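Local coordinates for SusD superfamily protein (Bacteroides thetaiotaomicron, PDB 3MCX) that is of unknown function but, as a SusD-family outer-membrane protein, probably captures glycans at the cell surface for uptake through a partner transporter, at residues 19-24 against 119-124; 125-130 against 202-207. All blocks are in the same frame, centred on the assembly; numbering follows the deposited sequence. Where two conformers were deposited one is given.

Contact 1: residues 19-24 against 119-124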
ATOM      1  N   VAL A  19      31.692  -9.357   1.337  1.00 18.41           N
ATOM      2  CA  VAL A  19      32.989  -9.339   2.060  1.00 17.30           C
ATOM      3  C   VAL A  19      32.980  -8.269   3.164  1.00 16.01           C
ATOM      4  O   VAL A  19      33.278  -8.583   4.318  1.00 16.34           O
ATOM      5  CB  VAL A  19      34.236  -9.078   1.116  1.00 17.93           C
ATOM      6  CG1 VAL A  19      35.537  -9.048   1.898  1.00 19.00           C
ATOM      7  CG2 VAL A  19      34.304 -10.102  -0.009  1.00 18.74           C
ATOM      8  N   THR A  20      32.702  -7.013   2.808  1.00 12.79           N
ATOM      9  CA  THR A  20      32.829  -5.905   3.757  1.00 11.27           C
ATOM     10  C   THR A  20      31.469  -5.412   4.234  1.00  9.94           C
ATOM     11  O   THR A  20      30.454  -5.728   3.632  1.00  9.29           O
ATOM     12  CB  THR A  20      33.586  -4.712   3.143  1.00 11.60           C
ATOM     13  OG1 THR A  20      32.781  -4.127   2.110  1.00 10.72           O
ATOM     14  CG2 THR A  20      34.956  -5.146   2.580  1.00 11.14           C
ATOM     15  N   LEU A  21      31.469  -4.630   5.319  1.00  8.82           N
ATOM     16  CA  LEU A  21      30.274  -3.968   5.792  1.00  8.31           C
ATOM     17  C   LEU A  21      29.654  -3.139   4.666  1.00  7.60           C
ATOM     18  O   LEU A  21      28.436  -3.154   4.465  1.00  8.33           O
ATOM     19  CB  LEU A  21      30.593  -3.084   6.991  1.00  8.10           C
ATOM     20  CG  LEU A  21      29.414  -2.335   7.610  1.00  9.17           C
ATOM     21  CD1 LEU A  21      28.377  -3.274   8.258  1.00  9.33           C
ATOM     22  CD2 LEU A  21      29.963  -1.376   8.641  1.00 10.93           C
ATOM     23  N   ASP A  22      30.495  -2.416   3.910  1.00  8.64           N
ATOM     24  CA  ASP A  22      29.945  -1.591   2.826  0.50  8.85           C
ATOM     25  C   ASP A  22      29.289  -2.462   1.756  1.00  8.71           C
ATOM     26  O   ASP A  22      28.254  -2.083   1.238  1.00  7.86           O
ATOM     27  CB  ASP A  22      30.962  -0.634   2.191  0.50  9.53           C
ATOM     28  CG  ASP A  22      30.285   0.428   1.308  0.50 10.93           C
ATOM     29  OD1 ASP A  22      29.415   1.171   1.817  0.50 14.06           O
ATOM     30  OD2 ASP A  22      30.595   0.503   0.103  0.50 12.59           O
ATOM     31  N   ASP A  23      29.877  -3.621   1.446  1.00  8.40           N
ATOM     32  CA  ASP A  23      29.237  -4.572   0.518  1.00  9.12           C
ATOM     33  C   ASP A  23      27.862  -5.021   1.022  1.00  8.09           C
ATOM     34  O   ASP A  23      26.919  -5.139   0.259  1.00  8.07           O
ATOM     35  CB  ASP A  23      30.115  -5.814   0.312  1.00  9.17           C
ATOM     36  CG  ASP A  23      31.433  -5.518  -0.415  1.00 11.36           C
ATOM     37  OD1 ASP A  23      31.513  -4.527  -1.192  1.00 12.96           O
ATOM     38  OD2 ASP A  23      32.390  -6.294  -0.192  1.00 13.40           O
ATOM     39  N   ALA A  24      27.745  -5.267   2.324  1.00  6.96           N
ATOM     40  CA  ALA A  24      26.448  -5.599   2.901  1.00  6.21           C
ATOM     41  C   ALA A  24      25.420  -4.468   2.758  1.00  5.57           C
ATOM     42  O   ALA A  24      24.265  -4.697   2.437  1.00  6.01           O
ATOM     43  CB  ALA A  24      26.622  -5.967   4.366  1.00  5.67           C
ATOM     44  N   ASN A 119      23.843  -5.523  12.613  1.00  5.33           N
ATOM     45  CA  ASN A 119      22.525  -5.783  13.137  0.60  5.53           C
ATOM     46  C   ASN A 119      21.459  -4.851  12.573  1.00  5.61           C
ATOM     47  O   ASN A 119      20.316  -5.242  12.351  1.00  6.04           O
ATOM     48  CB  ASN A 119      22.541  -5.692  14.648  0.60  5.78           C
ATOM     49  CG  ASN A 119      21.408  -6.428  15.253  0.60  6.95           C
ATOM     50  OD1 ASN A 119      21.172  -7.582  14.908  0.60  8.91           O
ATOM     51  ND2 ASN A 119      20.687  -5.777  16.157  0.60 11.66           N
ATOM     52  N   ARG A 120      21.846  -3.609  12.291  1.00  5.05           N
ATOM     53  CA  ARG A 120      20.909  -2.683  11.663  1.00  5.65           C
ATOM     54  C   ARG A 120      20.536  -3.144  10.254  1.00  4.81           C
ATOM     55  O   ARG A 120      19.379  -3.184   9.872  1.00  4.59           O
ATOM     56  CB  ARG A 120      21.541  -1.273  11.594  1.00  6.66           C
ATOM     57  CG  ARG A 120      20.637  -0.290  10.894  1.00  6.28           C
ATOM     58  CD  ARG A 120      21.253   1.066  10.597  1.00  7.43           C
ATOM     59  NE  ARG A 120      22.489   0.963   9.826  1.00  6.63           N
ATOM     60  CZ  ARG A 120      22.572   0.765   8.508  1.00  8.67           C
ATOM     61  NH1 ARG A 120      21.484   0.599   7.759  1.00  8.72           N
ATOM     62  NH2 ARG A 120      23.788   0.699   7.945  1.00  8.92           N
ATOM     63  N   ILE A 121      21.564  -3.495   9.479  1.00  5.14           N
ATOM     64  CA  ILE A 121      21.341  -4.000   8.127  1.00  4.56           C
ATOM     65  C   ILE A 121      20.471  -5.254   8.162  1.00  4.72           C
ATOM     66  O   ILE A 121      19.533  -5.371   7.419  1.00  4.49           O
ATOM     67  CB  ILE A 121      22.660  -4.271   7.420  1.00  3.86           C
ATOM     68  CG1 ILE A 121      23.372  -2.937   7.165  1.00  3.57           C
ATOM     69  CG2 ILE A 121      22.447  -5.060   6.110  1.00  5.85           C
ATOM     70  CD1 ILE A 121      24.830  -3.079   6.773  1.00  4.93           C
ATOM     71  N   LYS A 122      20.785  -6.161   9.090  1.00  4.22           N
ATOM     72  CA  LYS A 122      19.959  -7.376   9.246  1.00  5.32           C
ATOM     73  C   LYS A 122      18.512  -7.039   9.592  1.00  4.76           C
ATOM     74  O   LYS A 122      17.571  -7.631   9.046  1.00  5.54           O
ATOM     75  CB  LYS A 122      20.559  -8.230  10.342  1.00  6.00           C
ATOM     76  CG  LYS A 122      19.805  -9.517  10.679  1.00  7.61           C
ATOM     77  CD  LYS A 122      20.455 -10.206  11.870  1.00  9.82           C
ATOM     78  CE  LYS A 122      19.605 -11.313  12.387  1.00 10.30           C
ATOM     79  NZ  LYS A 122      20.194 -11.842  13.652  1.00  9.70           N
ATOM     80  N   SER A 123      18.337  -6.087  10.496  1.00  4.95           N
ATOM     81  CA  SER A 123      17.004  -5.706  10.926  1.00  5.40           C
ATOM     82  C   SER A 123      16.170  -5.068   9.823  1.00  5.98           C
ATOM     83  O   SER A 123      14.979  -5.342   9.676  1.00  6.64           O
ATOM     84  CB  SER A 123      17.088  -4.758  12.110  1.00  5.76           C
ATOM     85  OG  SER A 123      17.639  -5.447  13.223  1.00  7.18           O
ATOM     86  N   GLU A 124      16.785  -4.178   9.046  1.00  5.59           N
ATOM     87  CA  GLU A 124      16.111  -3.632   7.888  1.00  6.46           C
ATOM     88  C   GLU A 124      15.722  -4.707   6.861  1.00  5.74           C
ATOM     89  O   GLU A 124      14.617  -4.695   6.324  1.00  6.59           O
ATOM     90  CB  GLU A 124      16.980  -2.544   7.251  1.00  6.31           C
ATOM     91  CG  GLU A 124      17.130  -1.312   8.154  1.00  5.55           C
ATOM     92  CD  GLU A 124      17.947  -0.198   7.540  1.00  7.49           C
ATOM     93  OE1 GLU A 124      17.812   0.025   6.318  1.00  7.27           O
ATOM     94  OE2 GLU A 124      18.701   0.457   8.290  1.00  6.71           O
TER
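L21 and A24, one helical turn apart, both meet the end of I121, whose CD1 is the point of closest packing between 19-24 and 119-124. The leucine methyl CD1 reaches I121 CD1 at 3.9 Å. L21 is carried there because its CG stands anti to the backbone N (chi1 -179°): its CB does not aim at the other helix, but its end turns nearer. A24 suits the place for the opposite reason: its short CB already faces the isoleucine and rests 4.2 Å from I121 CD1. I121 brings two branches, CD1 at the end of an extended arm and CG2 close to its own helix and 4.1 Å from A24 O. This aliphatic patch is buried at A24 and I121, whereas D22, pointing away from the second segment, and V19, ahead of the helix, are exposed.

At that looser margin the helix start is held by its own polar groups. T20 and D23 form a capping box: D23 N donates to T20 OG1 at 3.0 Å, and T20 N answers to D23 OD2 at 3.1 Å, from above the carboxylate plane. Among buried residues of the second segment, R120 NH1 donates to E124 OE2 in a 2.8 Å salt bridge, the oxygen in the guanidinium plane and the nitrogen 48° above the carboxylate plane. Q25 also receives a bond from R120, and Y32 bonds to E124, so polar links also join helix 21-36 to helix 115-140. L28 of the first helix, with L101 and I105 of helix 81-106, packs against I121, setting the isoleucine among three helices.

Contact 2: residues 125-130 against 202-207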
ATOM      1  N   ALA A 125      16.636  -5.645   6.616  1.00  5.00           N
ATOM      2  CA  ALA A 125      16.317  -6.785   5.750  1.00  4.75           C
ATOM      3  C   ALA A 125      15.119  -7.594   6.297  1.00  4.98           C
ATOM      4  O   ALA A 125      14.278  -8.045   5.539  1.00  5.33           O
ATOM      5  CB  ALA A 125      17.556  -7.689   5.587  1.00  4.64           C
ATOM      6  N   LEU A 126      15.079  -7.794   7.608  1.00  5.54           N
ATOM      7  CA  LEU A 126      13.985  -8.517   8.251  1.00  5.12           C
ATOM      8  C   LEU A 126      12.669  -7.820   8.059  1.00  5.20           C
ATOM      9  O   LEU A 126      11.664  -8.460   7.735  1.00  6.71           O
ATOM     10  CB  LEU A 126      14.264  -8.735   9.757  1.00  5.85           C
ATOM     11  CG  LEU A 126      15.148  -9.934  10.149  1.00  6.48           C
ATOM     12  CD1 LEU A 126      15.560  -9.819  11.627  1.00  5.12           C
ATOM     13  CD2 LEU A 126      14.410 -11.287   9.832  1.00  5.87           C
ATOM     14  N   VAL A 127      12.650  -6.498   8.205  1.00  5.74           N
ATOM     15  CA  VAL A 127      11.407  -5.760   7.993  1.00  5.90           C
ATOM     16  C   VAL A 127      10.976  -5.881   6.527  1.00  5.70           C
ATOM     17  O   VAL A 127       9.811  -6.123   6.222  1.00  7.48           O
ATOM     18  CB  VAL A 127      11.441  -4.267   8.418  1.00  7.11           C
ATOM     19  CG1 VAL A 127      10.042  -3.641   8.196  1.00  7.09           C
ATOM     20  CG2 VAL A 127      11.809  -4.117   9.842  1.00  7.98           C
HETATM   21  N   MSE A 128      11.932  -5.746   5.607  1.00  6.26           N
HETATM   22  CA  MSE A 128      11.603  -5.918   4.199  0.50  6.26           C
HETATM   23  C   MSE A 128      11.108  -7.332   3.896  1.00  6.86           C
HETATM   24  O   MSE A 128      10.220  -7.512   3.074  1.00  7.17           O
HETATM   25  CB  MSE A 128      12.794  -5.561   3.326  0.50  7.26           C
HETATM   26  CG  MSE A 128      12.505  -5.592   1.850  0.50  8.29           C
HETATM   27 SE   MSE A 128      11.042  -4.450   1.251  0.38  7.39          SE
HETATM   28  CE  MSE A 128      11.183  -3.007   2.566  0.50 10.74           C
ATOM     29  N   ARG A 129      11.681  -8.342   4.525  1.00  5.97           N
ATOM     30  CA  ARG A 129      11.185  -9.721   4.325  1.00  6.22           C
ATOM     31  C   ARG A 129       9.737  -9.863   4.809  1.00  6.05           C
ATOM     32  O   ARG A 129       8.896 -10.461   4.148  1.00  6.24           O
ATOM     33  CB  ARG A 129      12.061 -10.735   5.050  1.00  6.73           C
ATOM     34  CG  ARG A 129      11.844 -12.172   4.574  1.00  6.54           C
ATOM     35  CD  ARG A 129      12.779 -13.155   5.195  1.00  6.59           C
ATOM     36  NE  ARG A 129      12.557 -13.359   6.619  1.00  6.65           N
ATOM     37  CZ  ARG A 129      13.345 -14.086   7.389  1.00  6.40           C
ATOM     38  NH1 ARG A 129      14.407 -14.662   6.877  1.00  7.45           N
ATOM     39  NH2 ARG A 129      13.073 -14.259   8.690  1.00  7.77           N
ATOM     40  N   GLY A 130       9.463  -9.329   5.979  1.00  6.12           N
ATOM     41  CA  GLY A 130       8.114  -9.378   6.526  1.00  6.90           C
ATOM     42  C   GLY A 130       7.114  -8.595   5.715  1.00  7.25           C
ATOM     43  O   GLY A 130       6.006  -9.079   5.396  1.00  7.35           O
ATOM     44  N   TRP A 202      10.368   3.603  13.797  1.00  6.21           N
ATOM     45  CA  TRP A 202       9.050   4.240  13.662  1.00  6.31           C
ATOM     46  C   TRP A 202       8.295   3.682  12.467  1.00  7.35           C
ATOM     47  O   TRP A 202       7.097   3.396  12.579  1.00  6.97           O
ATOM     48  CB  TRP A 202       9.194   5.776  13.630  1.00  6.16           C
ATOM     49  CG  TRP A 202      10.034   6.218  14.770  1.00  6.61           C
ATOM     50  CD1 TRP A 202      11.316   6.683  14.718  1.00  7.16           C
ATOM     51  CD2 TRP A 202       9.707   6.097  16.159  1.00  6.81           C
ATOM     52  NE1 TRP A 202      11.781   6.904  15.973  1.00  7.95           N
ATOM     53  CE2 TRP A 202      10.830   6.526  16.886  1.00  6.62           C
ATOM     54  CE3 TRP A 202       8.572   5.671  16.860  1.00  6.31           C
ATOM     55  CZ2 TRP A 202      10.859   6.554  18.286  1.00  7.07           C
ATOM     56  CZ3 TRP A 202       8.591   5.708  18.236  1.00  7.99           C
ATOM     57  CH2 TRP A 202       9.736   6.127  18.942  1.00  7.33           C
ATOM     58  N   ALA A 203       8.982   3.510  11.339  1.00  6.74           N
ATOM     59  CA  ALA A 203       8.387   2.906  10.157  1.00  7.63           C
ATOM     60  C   ALA A 203       7.915   1.477  10.452  1.00  7.61           C
ATOM     61  O   ALA A 203       6.844   1.051  10.024  1.00  7.91           O
ATOM     62  CB  ALA A 203       9.398   2.871   9.004  1.00  8.63           C
ATOM     63  N   ALA A 204       8.766   0.712  11.119  1.00  7.90           N
ATOM     64  CA  ALA A 204       8.432  -0.670  11.424  1.00  7.57           C
ATOM     65  C   ALA A 204       7.218  -0.807  12.365  1.00  7.65           C
ATOM     66  O   ALA A 204       6.349  -1.648  12.141  1.00  7.81           O
ATOM     67  CB  ALA A 204       9.665  -1.439  11.990  1.00  7.55           C
ATOM     68  N   GLN A 205       7.133   0.029  13.386  1.00  7.33           N
ATOM     69  CA  GLN A 205       5.954   0.007  14.249  1.00  7.69           C
ATOM     70  C   GLN A 205       4.723   0.473  13.476  1.00  7.90           C
ATOM     71  O   GLN A 205       3.650  -0.090  13.674  1.00  8.53           O
ATOM     72  CB  GLN A 205       6.170   0.869  15.503  1.00  7.94           C
ATOM     73  CG  GLN A 205       6.971   0.206  16.600  1.00  8.33           C
ATOM     74  CD  GLN A 205       6.140  -0.847  17.345  1.00  9.66           C
ATOM     75  OE1 GLN A 205       5.785  -1.876  16.785  1.00 10.32           O
ATOM     76  NE2 GLN A 205       5.808  -0.566  18.591  1.00  8.68           N
ATOM     77  N   ALA A 206       4.870   1.467  12.603  1.00  8.24           N
ATOM     78  CA  ALA A 206       3.766   1.930  11.755  1.00  7.68           C
ATOM     79  C   ALA A 206       3.275   0.782  10.878  1.00  7.95           C
ATOM     80  O   ALA A 206       2.073   0.510  10.800  1.00  7.43           O
ATOM     81  CB  ALA A 206       4.215   3.124  10.879  1.00  8.48           C
ATOM     82  N   LEU A 207       4.203   0.073  10.244  1.00  7.34           N
ATOM     83  CA  LEU A 207       3.808  -1.060   9.403  1.00  7.62           C
ATOM     84  C   LEU A 207       3.162  -2.173  10.234  1.00  7.31           C
ATOM     85  O   LEU A 207       2.161  -2.783   9.805  1.00  7.18           O
ATOM     86  CB  LEU A 207       5.007  -1.630   8.643  1.00  7.02           C
ATOM     87  CG  LEU A 207       5.563  -0.706   7.559  1.00  8.29           C
ATOM     88  CD1 LEU A 207       6.953  -1.239   7.115  1.00  8.62           C
ATOM     89  CD2 LEU A 207       4.540  -0.537   6.384  1.00  8.89           C
TER
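No flat group lies between V127 and its partners A204 and L207; the planar side chains are engaged elsewhere. The indole of W202 bonds through NE1 to Q192 O and packs against D227 and N231 of helix 218-231. The guanidinium of R129 reaches D182 through NE, in a salt bridge, and N99 through NH1. The amide of Q205 bonds through NE2 to D227 OD2. None of the three comes near the opposite segment, so only aliphatic carbon meets across.

Within 125-130, V127 alone makes the contact, dividing its two methyls between two residues. V127 CG2 touches A204 CB at 4.0 Å, and CG1 meets L207 CD1 at 4.1 Å. The division follows from the valine torsion: CG1 stands anti to the backbone N (chi1 -177°), which sends CG2 anti to the carbonyl carbon, so the fork opens over residues one turn apart. Beta-branching therefore suits this position. Alanine suits 204, where the backbones come nearest, the CA atoms of V127 and A204 being 6.8 Å apart; a turn later L207 spans the distance with its longer arm. A186 of helix 172-186 also packs on V127, while L187 and L190 rest on A204.

All three touching residues are buried, and no hydrogen bond crosses between the segments. Within each segment the main-chain bonds persist, as from L207 N to A203 O at 2.8 Å, and A203 N, in the first turn, bonds to N200 OD1. Such a contact probably draws its stability from the exclusion of water and from the fit of the methyl groups.

How the contacts relate
Both contacts are built on helix 115-140, where segment 119-124 runs straight into 125-130. Contact 1 joins this helix to helix 21-36 near the start of the model; contact 2 joins it to helix 201-214. They come in series along the chain, the first closing before the second opens, and their centres are about 16 Å apart. Contact 1 is the more peripheral, its centre about 26 Å from the centre of the chain against about 13 Å for contact 2. One long helix thus ties the N-terminal helix to a later part of the helical scaffold typical of SusD proteins, and both contacts lie away from the zinc sites.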